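Local coordinates for 2-(acetamidomethylene)succinate hydrolase (Mesorhizobium loti, PDB 3KXP), which catalyses the last step of vitamin B6 degradation, hydrolysing (E)-2-(acetamidomethylene)succinate to succinic semialdehyde, acetate, ammonia and carbon dioxide, at residues Gly114-Ala117 and Asn118-Ala121; Gly144-Asn147 and Ser148-Ala152; Ile303-Lys306 and Ala307-Phe311. All blocks are in the same frame, centred on the assembly; numbering follows the deposited sequence.

All three contacts are local, each along one helix or at its start, and they illustrate how the chemistry of a helix follows its place in an alpha/beta-hydrolase fold. Interaction 1 is the partly buried start of helix 117-131, where a carboxylate binds a backbone N-H. Interaction 2 is the most deeply set, on helix 143-154 just after Ser-142, the probable nucleophile, and there hydroxyls turn back onto the helix's own carbonyls. Their centres lie about 10 Å apart and they touch, Tyr-120 packing on Asn-147 and Ala-121 on Thr-150. Interaction 3, on helix 301-313, is separate from both; leucine and isoleucine pack on helix 85-89, while water and the second subunit meet polar side chains.

Interaction 1: residues Gly114-Ala117 and Asn118-Ala121; sequences GYEA and NDYA
Asp-119 reaches back from the first turn of helix 117-131 to the backbone of Glu-116, the N-cap residue. Its OD2 accepts Glu-116 N at 2.8 Å in a nearly straight bond (164°), using the anti lone pair, the one turned away from OD1. This N3-to-N-cap bond is one half of a capping box; the Glu-116 side chain bends away from the helix. With chi1 at -61°, Asp-119 CG lies beside its own backbone N, which places the carboxylate against Gly-114 as well. The backbone carbonyls are taken up in the ordinary helical way: Glu-116 O receives Tyr-120 N at 3.2 Å and Ala-117 O receives Ala-121 N at 2.8 Å. Next to this polar turn, Tyr-120 OH meets the edge of the Tyr-115 ring in its plane, 3.5 Å from CD2, and Tyr-115 O in turn lies at the edge of the Tyr-120 ring. Both phenol oxygens are hydrogen-bonded outside the turn, Tyr-115 OH with Pro-111 O and Tyr-120 OH with Thr-239 OG1. Two carboxylates thus gather at the helix start, Glu-116 OE2 and Asp-119 OD2 5.5 Å apart, and the positive end of the helix dipole would be expected to ease their mutual repulsion.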
loop_
_atom_site.group_PDB
_atom_site.type_symbol
_atom_site.label_atom_id
_atom_site.label_comp_id
_atom_site.label_asym_id
_atom_site.label_seq_id
_atom_site.Cartn_x
_atom_site.Cartn_y
_atom_site.Cartn_z
ATOM N N GLY A 114 12.719 9.454 -30.381
ATOM C CA GLY A 114 13.111 8.920 -29.088
ATOM C C GLY A 114 12.032 9.126 -28.036
ATOM O O GLY A 114 12.261 9.772 -27.013
ATOM N N TYR A 115 10.849 8.577 -28.280
ATOM C CA TYR A 115 9.757 8.730 -27.337
ATOM C C TYR A 115 9.221 7.405 -26.815
ATOM O O TYR A 115 8.023 7.263 -26.588
ATOM C CB TYR A 115 8.633 9.548 -27.973
ATOM C CG TYR A 115 9.042 10.977 -28.215
ATOM C CD1 TYR A 115 9.630 11.365 -29.419
ATOM C CD2 TYR A 115 8.896 11.935 -27.212
ATOM C CE1 TYR A 115 10.060 12.686 -29.618
ATOM C CE2 TYR A 115 9.323 13.248 -27.392
ATOM C CZ TYR A 115 9.900 13.621 -28.599
ATOM O OH TYR A 115 10.268 14.932 -28.787
ATOM N N GLU A 116 10.116 6.443 -26.617
ATOM C CA GLU A 116 9.730 5.141 -26.108
ATOM C C GLU A 116 9.941 5.131 -24.606
ATOM O O GLU A 116 10.489 6.082 -24.049
ATOM C CB GLU A 116 10.574 4.046 -26.756
ATOM C CG GLU A 116 10.410 3.958 -28.259
ATOM C CD GLU A 116 8.987 3.618 -28.671
ATOM O OE1 GLU A 116 8.542 2.472 -28.422
ATOM O OE2 GLU A 116 8.312 4.502 -29.242
ATOM N N ALA A 117 9.503 4.062 -23.953
ATOM C CA ALA A 117 9.651 3.932 -22.506
ATOM C C ALA A 117 11.078 4.233 -22.053
ATOM O O ALA A 117 11.298 5.097 -21.199
ATOM C CB ALA A 117 9.246 2.522 -22.064
ATOM N N ASN A 118 12.042 3.513 -22.628
ATOM C CA ASN A 118 13.455 3.688 -22.287
ATOM C C ASN A 118 13.918 5.132 -22.377
ATOM O O ASN A 118 14.628 5.616 -21.494
ATOM C CB ASN A 118 14.338 2.822 -23.182
ATOM C CG ASN A 118 14.368 1.372 -22.743
ATOM O OD1 ASN A 118 14.951 0.517 -23.415
ATOM N ND2 ASN A 118 13.739 1.084 -21.606
ATOM N N ASP A 119 13.522 5.817 -23.444
ATOM C CA ASP A 119 13.900 7.213 -23.625
ATOM C C ASP A 119 13.467 8.027 -22.415
ATOM O O ASP A 119 14.293 8.694 -21.798
ATOM C CB ASP A 119 13.268 7.778 -24.900
ATOM C CG ASP A 119 13.717 7.032 -26.144
ATOM O OD1 ASP A 119 14.948 6.947 -26.361
ATOM O OD2 ASP A 119 12.851 6.530 -26.902
ATOM N N TYR A 120 12.184 7.964 -22.064
ATOM C CA TYR A 120 11.685 8.711 -20.910
ATOM C C TYR A 120 12.303 8.221 -19.601
ATOM O O TYR A 120 12.527 9.012 -18.671
ATOM C CB TYR A 120 10.161 8.594 -20.782
ATOM C CG TYR A 120 9.342 9.404 -21.759
ATOM C CD1 TYR A 120 8.928 8.858 -22.972
ATOM C CD2 TYR A 120 8.930 10.700 -21.441
ATOM C CE1 TYR A 120 8.117 9.577 -23.847
ATOM C CE2 TYR A 120 8.119 11.429 -22.307
ATOM C CZ TYR A 120 7.716 10.861 -23.509
ATOM O OH TYR A 120 6.928 11.583 -24.382
ATOM N N ALA A 121 12.555 6.917 -19.523
ATOM C CA ALA A 121 13.136 6.324 -18.321
ATOM C C ALA A 121 14.567 6.823 -18.094
ATOM O O ALA A 121 14.946 7.163 -16.969
ATOM C CB ALA A 121 13.114 4.796 -18.424
#

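Interaction 2: residues Gly144-Asn147 and Ser148-Ala152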
loop_
_atom_site.group_PDB
_atom_site.type_symbol
_atom_site.label_atom_id
_atom_site.label_comp_id
_atom_site.label_asym_id
_atom_site.label_seq_id
_atom_site.Cartn_x
_atom_site.Cartn_y
_atom_site.Cartn_z
ATOM N N GLY A 144 3.558 9.320 -17.194
ATOM C CA GLY A 144 4.516 9.480 -16.112
ATOM C C GLY A 144 4.638 8.208 -15.282
ATOM O O GLY A 144 5.745 7.802 -14.924
ATOM N N ALA A 145 3.503 7.578 -14.972
ATOM C CA ALA A 145 3.504 6.345 -14.182
ATOM C C ALA A 145 4.264 5.245 -14.920
ATOM O O ALA A 145 5.108 4.565 -14.341
ATOM C CB ALA A 145 2.065 5.892 -13.891
ATOM N N ARG A 146 3.959 5.069 -16.198
ATOM C CA ARG A 146 4.643 4.063 -16.999
ATOM C C ARG A 146 6.151 4.348 -16.991
ATOM O O ARG A 146 6.963 3.444 -16.825
ATOM C CB ARG A 146 4.096 4.079 -18.427
ATOM C CG ARG A 146 4.820 3.143 -19.372
ATOM C CD ARG A 146 5.977 3.853 -20.054
ATOM N NE ARG A 146 5.867 3.638 -21.483
ATOM C CZ ARG A 146 6.194 4.524 -22.413
ATOM N NH1 ARG A 146 6.668 5.717 -22.076
ATOM N NH2 ARG A 146 6.016 4.214 -23.687
ATOM N N ASN A 147 6.514 5.618 -17.147
ATOM C CA ASN A 147 7.911 6.004 -17.150
ATOM C C ASN A 147 8.589 5.729 -15.816
ATOM O O ASN A 147 9.695 5.186 -15.784
ATOM C CB ASN A 147 8.063 7.489 -17.507
ATOM C CG ASN A 147 7.651 7.786 -18.939
ATOM O OD1 ASN A 147 7.583 6.879 -19.769
ATOM N ND2 ASN A 147 7.388 9.058 -19.241
ATOM N N SER A 148 7.932 6.093 -14.717
ATOM C CA SER A 148 8.516 5.883 -13.398
ATOM C C SER A 148 8.774 4.417 -13.060
ATOM O O SER A 148 9.837 4.081 -12.543
ATOM C CB SER A 148 7.638 6.507 -12.320
ATOM O OG SER A 148 7.638 7.914 -12.432
ATOM N N VAL A 149 7.818 3.541 -13.345
ATOM C CA VAL A 149 8.006 2.128 -13.041
ATOM C C VAL A 149 9.131 1.541 -13.898
ATOM O O VAL A 149 9.899 0.698 -13.426
ATOM C CB VAL A 149 6.704 1.335 -13.248
ATOM C CG1 VAL A 149 6.933 -0.146 -12.943
ATOM C CG2 VAL A 149 5.608 1.901 -12.343
ATOM N N THR A 150 9.238 1.990 -15.150
ATOM C CA THR A 150 10.302 1.514 -16.036
ATOM C C THR A 150 11.647 1.976 -15.458
ATOM O O THR A 150 12.608 1.214 -15.401
ATOM C CB THR A 150 10.146 2.077 -17.466
ATOM O OG1 THR A 150 8.893 1.650 -18.014
ATOM C CG2 THR A 150 11.272 1.577 -18.370
ATOM N N ALA A 151 11.692 3.224 -15.006
ATOM C CA ALA A 151 12.900 3.794 -14.426
ATOM C C ALA A 151 13.328 3.043 -13.164
ATOM O O ALA A 151 14.497 2.687 -13.011
ATOM C CB ALA A 151 12.675 5.272 -14.102
ATOM N N ALA A 152 12.377 2.817 -12.266
ATOM C CA ALA A 152 12.637 2.120 -11.012
ATOM C C ALA A 152 13.195 0.714 -11.229
ATOM O O ALA A 152 14.067 0.255 -10.490
ATOM C CB ALA A 152 11.354 2.046 -10.190
#
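Thr-150 and Ser-148 hold their hydroxyls in the same rotamer, OG1 and OG each lying beside the residue's own backbone N (chi1 -61° and -67°), and this aims both oxygens back along helix 143-154 at the carbonyl four residues earlier. Thr-150 OG1 donates to Arg-146 O at 2.9 Å, and Thr-150 N reaches the same oxygen from the other face of the carbonyl plane, so that two donors of one residue grip a single acceptor. Gly-144 O is held similarly, by Ser-148 N at 2.8 Å and by Ser-148 OG at 3.1 Å; here the hydroxyl stands well above the carbonyl plane. Both hydroxyls thus find an acceptor within their own helix, which matters most for the buried Ser-148. Val-149 lays its CG2 methyl 3.4 Å from Ala-145 O, beside the bond from Val-149 N.

Arg-146 shows a second solution. Its chain, bent at chi2 and chi3, brings NH1 to OD1 of the adjacent Asn-147 at 2.7 Å, with OD1 almost in the guanidinium plane and the donor in the amide's carbonyl plane. The amide thus meets the guanidinium at its edge, while Arg-146 NH2 makes a weak bond to Gly-242 O. The other amide atom, Asn-147 ND2, donates to Gln-102 OE1.

Gly-144 also closes a GxSxG sequence, consistent with the nucleophile elbow of this fold, and the helix forms the middle of the beta-alpha-beta unit between strands 136-141 and 159-165. Ser-148 packs on Val-162 and Val-149 on Ala-164 of the latter strand, whereas Arg-146, Asn-147 and Thr-150 face helix 117-131, meeting Ala-117, Tyr-120 and Ala-121.

Interaction 3: residues Ile303-Lys306 and Ala307-Phe311; sequences ITLK and AITNF
Lys-306 and Asn-310 stand one turn apart on helix 301-313, the C-terminal helix of this alpha/beta hydrolase, and give a clear case of a charged side chain tied to its own helix through water. From CB, which sits against the backbone at Ala-307 N, the lysine chain bends at chi2 (-57°) and then runs fully extended over the next turn. CD passes 3.8 Å from Thr-309 OG1 and 3.9 Å from Asn-310 OD1. NZ ends 3.6 Å from Asn-310 OD1. Water 2 bridges the two, accepting from Lys-306 NZ at 3.1 Å and donating to Asn-310 OD1 at 2.9 Å. Water 1 lies 2.8 Å from Lys-306 NZ and also bonds to Thr-309 OG1, but its approach to OD1 is unusually short and its position less certain. Beneath them Asn-310 N donates to Lys-306 O at 2.9 Å, the regular helical bond. Asn-310 ND2 crosses the dimer interface to Asp-283 OD1 of the second subunit; the amide thus faces water-bridged Lys-306 with one atom and the second subunit with the other. On another side Leu-305 and Ile-308 both pack on Leu-87 of helix 85-89, and Leu-305 CD1 touches the Thr-309 methyl, CG2, at 4.1 Å.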
loop_
_atom_site.group_PDB
_atom_site.type_symbol
_atom_site.label_atom_id
_atom_site.label_comp_id
_atom_site.label_asym_id
_atom_site.label_seq_id
_atom_site.Cartn_x
_atom_site.Cartn_y
_atom_site.Cartn_z
ATOM N N ILE A 303 -8.201 12.219 -1.615
ATOM C CA ILE A 303 -7.946 10.788 -1.498
ATOM C C ILE A 303 -6.573 10.425 -2.070
ATOM O O ILE A 303 -5.882 9.557 -1.535
ATOM C CB ILE A 303 -9.040 9.981 -2.209
ATOM C CG1 ILE A 303 -10.408 10.354 -1.628
ATOM C CG2 ILE A 303 -8.788 8.486 -2.037
ATOM C CD1 ILE A 303 -11.576 9.719 -2.372
ATOM N N THR A 304 -6.177 11.109 -3.141
ATOM C CA THR A 304 -4.885 10.874 -3.779
ATOM C C THR A 304 -3.782 11.217 -2.783
ATOM O O THR A 304 -2.820 10.461 -2.600
ATOM C CB THR A 304 -4.706 11.762 -5.042
ATOM O OG1 THR A 304 -5.684 11.405 -6.029
ATOM C CG2 THR A 304 -3.319 11.582 -5.631
ATOM N N LEU A 305 -3.928 12.368 -2.140
ATOM C CA LEU A 305 -2.948 12.822 -1.163
ATOM C C LEU A 305 -2.824 11.825 -0.014
ATOM O O LEU A 305 -1.722 11.395 0.320
ATOM C CB LEU A 305 -3.347 14.190 -0.613
ATOM C CG LEU A 305 -2.458 14.734 0.503
ATOM C CD1 LEU A 305 -1.023 14.878 -0.002
ATOM C CD2 LEU A 305 -3.014 16.067 0.983
ATOM N N LYS A 306 -3.956 11.460 0.583
ATOM C CA LYS A 306 -3.966 10.515 1.697
ATOM C C LYS A 306 -3.340 9.162 1.321
ATOM O O LYS A 306 -2.674 8.521 2.132
ATOM C CB LYS A 306 -5.398 10.300 2.188
ATOM C CG LYS A 306 -5.631 10.701 3.633
ATOM C CD LYS A 306 -4.697 9.960 4.587
ATOM C CE LYS A 306 -4.988 10.303 6.042
ATOM N NZ LYS A 306 -4.092 9.568 6.986
ATOM N N ALA A 307 -3.564 8.733 0.087
ATOM C CA ALA A 307 -3.025 7.470 -0.386
ATOM C C ALA A 307 -1.514 7.563 -0.472
ATOM O O ALA A 307 -0.812 6.597 -0.188
ATOM C CB ALA A 307 -3.601 7.137 -1.741
ATOM N N ILE A 308 -1.009 8.726 -0.870
ATOM C CA ILE A 308 0.434 8.914 -0.977
ATOM C C ILE A 308 1.083 8.993 0.408
ATOM O O ILE A 308 2.133 8.392 0.647
ATOM C CB ILE A 308 0.777 10.186 -1.773
ATOM C CG1 ILE A 308 0.359 10.003 -3.233
ATOM C CG2 ILE A 308 2.265 10.474 -1.675
ATOM C CD1 ILE A 308 0.523 11.239 -4.084
ATOM N N THR A 309 0.454 9.717 1.324
ATOM C CA THR A 309 1.002 9.843 2.667
ATOM C C THR A 309 0.901 8.513 3.409
ATOM O O THR A 309 1.756 8.205 4.225
ATOM C CB THR A 309 0.300 10.963 3.478
ATOM O OG1 THR A 309 -1.110 10.717 3.535
ATOM C CG2 THR A 309 0.540 12.323 2.823
ATOM N N ASN A 310 -0.122 7.714 3.127
ATOM C CA ASN A 310 -0.227 6.416 3.797
ATOM C C ASN A 310 0.925 5.533 3.324
ATOM O O ASN A 310 1.514 4.780 4.100
ATOM C CB ASN A 310 -1.549 5.714 3.469
ATOM C CG ASN A 310 -2.730 6.290 4.231
ATOM O OD1 ASN A 310 -2.583 6.788 5.352
ATOM N ND2 ASN A 310 -3.918 6.200 3.634
ATOM N N PHE A 311 1.242 5.659 2.039
ATOM C CA PHE A 311 2.298 4.881 1.397
ATOM C C PHE A 311 3.697 5.177 1.918
ATOM O O PHE A 311 4.336 4.315 2.516
ATOM C CB PHE A 311 2.274 5.130 -0.113
ATOM C CG PHE A 311 3.181 4.223 -0.898
ATOM C CD1 PHE A 311 3.965 4.730 -1.927
ATOM C CD2 PHE A 311 3.221 2.855 -0.633
ATOM C CE1 PHE A 311 4.776 3.889 -2.687
ATOM C CE2 PHE A 311 4.024 2.004 -1.382
ATOM C CZ PHE A 311 4.805 2.518 -2.415
HETATM O O HOH W 1 -1.686 9.097 5.720
HETATM O O HOH W 2 -4.378 6.534 7.678
#